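Local coordinates for arginase (RocF) (Helicobacter pylori, PDB 4G3H), which probably hydrolyses L-arginine to L-ornithine and urea, a reaction of the urea cycle, at a site holding two manganese ions, at residues N69-M74 / F98-S103. Residues are numbered along the deposited sequence; the frame is centred on the assembly and turned at random.
Sequences NLIPCM and FQAFRS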
loop_
_atom_site.group_PDB
_atom_site.type_symbol
_atom_site.label_atom_id
_atom_site.label_comp_id
_atom_site.label_asym_id
_atom_site.label_seq_id
_atom_site.Cartn_x
_atom_site.Cartn_y
_atom_site.Cartn_z
ATOM N N ASN A 69 2.963 -19.226 0.514
ATOM C CA ASN A 69 3.185 -18.581 1.807
ATOM C C ASN A 69 2.481 -17.252 2.042
ATOM O O ASN A 69 1.529 -17.172 2.819
ATOM C CB ASN A 69 4.683 -18.364 2.048
ATOM C CG ASN A 69 5.431 -19.652 2.287
ATOM O OD1 ASN A 69 5.624 -20.452 1.373
ATOM N ND2 ASN A 69 5.857 -19.863 3.528
ATOM N N LEU A 70 2.965 -16.207 1.379
ATOM C CA LEU A 70 2.413 -14.871 1.547
ATOM C C LEU A 70 0.904 -14.743 1.383
ATOM O O LEU A 70 0.223 -14.263 2.289
ATOM C CB LEU A 70 3.106 -13.891 0.600
ATOM C CG LEU A 70 2.616 -12.444 0.696
ATOM C CD1 LEU A 70 2.738 -11.944 2.132
ATOM C CD2 LEU A 70 3.433 -11.569 -0.246
ATOM N N ILE A 71 0.378 -15.159 0.236
ATOM C CA ILE A 71 -1.059 -15.042 -0.005
ATOM C C ILE A 71 -1.902 -15.828 1.000
ATOM O O ILE A 71 -2.861 -15.301 1.557
ATOM C CB ILE A 71 -1.413 -15.443 -1.472
ATOM C CG1 ILE A 71 -0.818 -14.402 -2.436
ATOM C CG2 ILE A 71 -2.923 -15.497 -1.669
ATOM C CD1 ILE A 71 -1.085 -14.687 -3.927
ATOM N N PRO A 72 -1.550 -17.096 1.262
ATOM C CA PRO A 72 -2.352 -17.858 2.227
ATOM C C PRO A 72 -2.384 -17.202 3.614
ATOM O O PRO A 72 -3.427 -17.170 4.269
ATOM C CB PRO A 72 -1.670 -19.227 2.239
ATOM C CG PRO A 72 -1.178 -19.356 0.823
ATOM C CD PRO A 72 -0.593 -17.973 0.561
ATOM N N CYS A 73 -1.238 -16.682 4.057
ATOM C CA CYS A 73 -1.151 -16.026 5.361
ATOM C C CYS A 73 -1.998 -14.759 5.410
ATOM O O CYS A 73 -2.712 -14.516 6.388
ATOM C CB CYS A 73 0.305 -15.664 5.698
ATOM S SG CYS A 73 1.358 -17.066 6.149
ATOM N N MET A 74 -1.915 -13.943 4.362
ATOM C CA MET A 74 -2.693 -12.716 4.331
ATOM C C MET A 74 -4.191 -13.007 4.235
ATOM O O MET A 74 -5.004 -12.240 4.753
ATOM C CB MET A 74 -2.249 -11.816 3.169
ATOM C CG MET A 74 -0.857 -11.202 3.339
ATOM S SD MET A 74 -0.594 -10.397 4.955
ATOM C CE MET A 74 -1.895 -9.136 4.944
ATOM N N PHE A 98 -2.667 -7.609 -1.712
ATOM C CA PHE A 98 -3.921 -7.254 -2.364
ATOM C C PHE A 98 -4.591 -8.450 -3.045
ATOM O O PHE A 98 -5.822 -8.545 -3.059
ATOM C CB PHE A 98 -3.688 -6.124 -3.376
ATOM C CG PHE A 98 -4.954 -5.498 -3.881
ATOM C CD1 PHE A 98 -5.794 -4.807 -3.015
ATOM C CD2 PHE A 98 -5.318 -5.613 -5.223
ATOM C CE1 PHE A 98 -6.984 -4.242 -3.481
ATOM C CE2 PHE A 98 -6.501 -5.054 -5.695
ATOM C CZ PHE A 98 -7.337 -4.368 -4.825
ATOM N N GLN A 99 -3.793 -9.353 -3.611
ATOM C CA GLN A 99 -4.352 -10.535 -4.254
ATOM C C GLN A 99 -5.083 -11.352 -3.190
ATOM O O GLN A 99 -6.151 -11.916 -3.448
ATOM C CB GLN A 99 -3.260 -11.390 -4.903
ATOM C CG GLN A 99 -2.615 -10.769 -6.141
ATOM C CD GLN A 99 -3.631 -10.367 -7.203
ATOM O OE1 GLN A 99 -4.164 -9.260 -7.183
ATOM N NE2 GLN A 99 -3.907 -11.273 -8.129
ATOM N N ALA A 100 -4.508 -11.412 -1.992
ATOM C CA ALA A 100 -5.133 -12.149 -0.898
ATOM C C ALA A 100 -6.447 -11.455 -0.540
ATOM O O ALA A 100 -7.460 -12.104 -0.274
ATOM C CB ALA A 100 -4.212 -12.176 0.306
ATOM N N PHE A 101 -6.414 -10.124 -0.547
ATOM C CA PHE A 101 -7.578 -9.303 -0.238
ATOM C C PHE A 101 -8.699 -9.576 -1.256
ATOM O O PHE A 101 -9.862 -9.751 -0.882
ATOM C CB PHE A 101 -7.177 -7.829 -0.293
ATOM C CG PHE A 101 -8.229 -6.888 0.202
ATOM C CD1 PHE A 101 -8.497 -6.778 1.567
ATOM C CD2 PHE A 101 -8.933 -6.081 -0.687
ATOM C CE1 PHE A 101 -9.444 -5.875 2.041
ATOM C CE2 PHE A 101 -9.884 -5.170 -0.223
ATOM C CZ PHE A 101 -10.138 -5.068 1.147
ATOM N N ARG A 102 -8.336 -9.590 -2.538
ATOM C CA ARG A 102 -9.285 -9.855 -3.617
ATOM C C ARG A 102 -9.818 -11.282 -3.488
ATOM O O ARG A 102 -10.999 -11.532 -3.703
ATOM C CB ARG A 102 -8.604 -9.714 -4.980
ATOM C CG ARG A 102 -8.015 -8.349 -5.264
ATOM C CD ARG A 102 -7.184 -8.375 -6.543
ATOM N NE ARG A 102 -8.007 -8.584 -7.734
ATOM C CZ ARG A 102 -7.518 -8.699 -8.966
ATOM N NH1 ARG A 102 -6.207 -8.633 -9.172
ATOM N NH2 ARG A 102 -8.342 -8.867 -9.995
ATOM N N SER A 103 -8.934 -12.210 -3.140
ATOM C CA SER A 103 -9.307 -13.608 -2.991
ATOM C C SER A 103 -10.363 -13.804 -1.909
ATOM O O SER A 103 -11.318 -14.549 -2.107
ATOM C CB SER A 103 -8.071 -14.453 -2.673
ATOM O OG SER A 103 -8.388 -15.832 -2.714
#
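With chi1 at -67°, Ile71 holds CG1 beside its backbone N and leaves CG2 opposite the N, where it meets Ala100 CB at 4.1 Å. The contact packs helix 59-78 on helix 94-104, two helices against the parallel sheet of the arginase alpha/beta fold. The chi2 of 179° extends the other branch of Ile71, and its CD1 lies 4.1 Å from Gln99 CB. The two side chains lie alongside each other. The axes of segments 69-74 and 98-103 approach to 8.3 Å and cross at -47°. The small Ala100 permits this closeness: the CA atoms of Ile71 and Ala100 are 5.1 Å apart. No hydrogen bond joins the two segments. Pro72 has no N-H to give to the turn before it, and helix 59-78 kinks there.

In Met74, bends at chi2 and chi3 carry SD off toward the sheet, where the side chain touches Val48 of strand 44-50. Phe98 and Phe101 touch Ile110 of strand 110-115. Gln99 is gripped at both ends of its amide. Its NE2 bonds to the carbonyl of Leu165, and its OE1 takes Arg102 NH1 at 2.9 Å, on a lone pair in the carbonyl plane. The contact lies away from the manganese site. Ala100 CB lies 3.6 Å from Ile71 O and a tight 3.5 Å from Met74 CB.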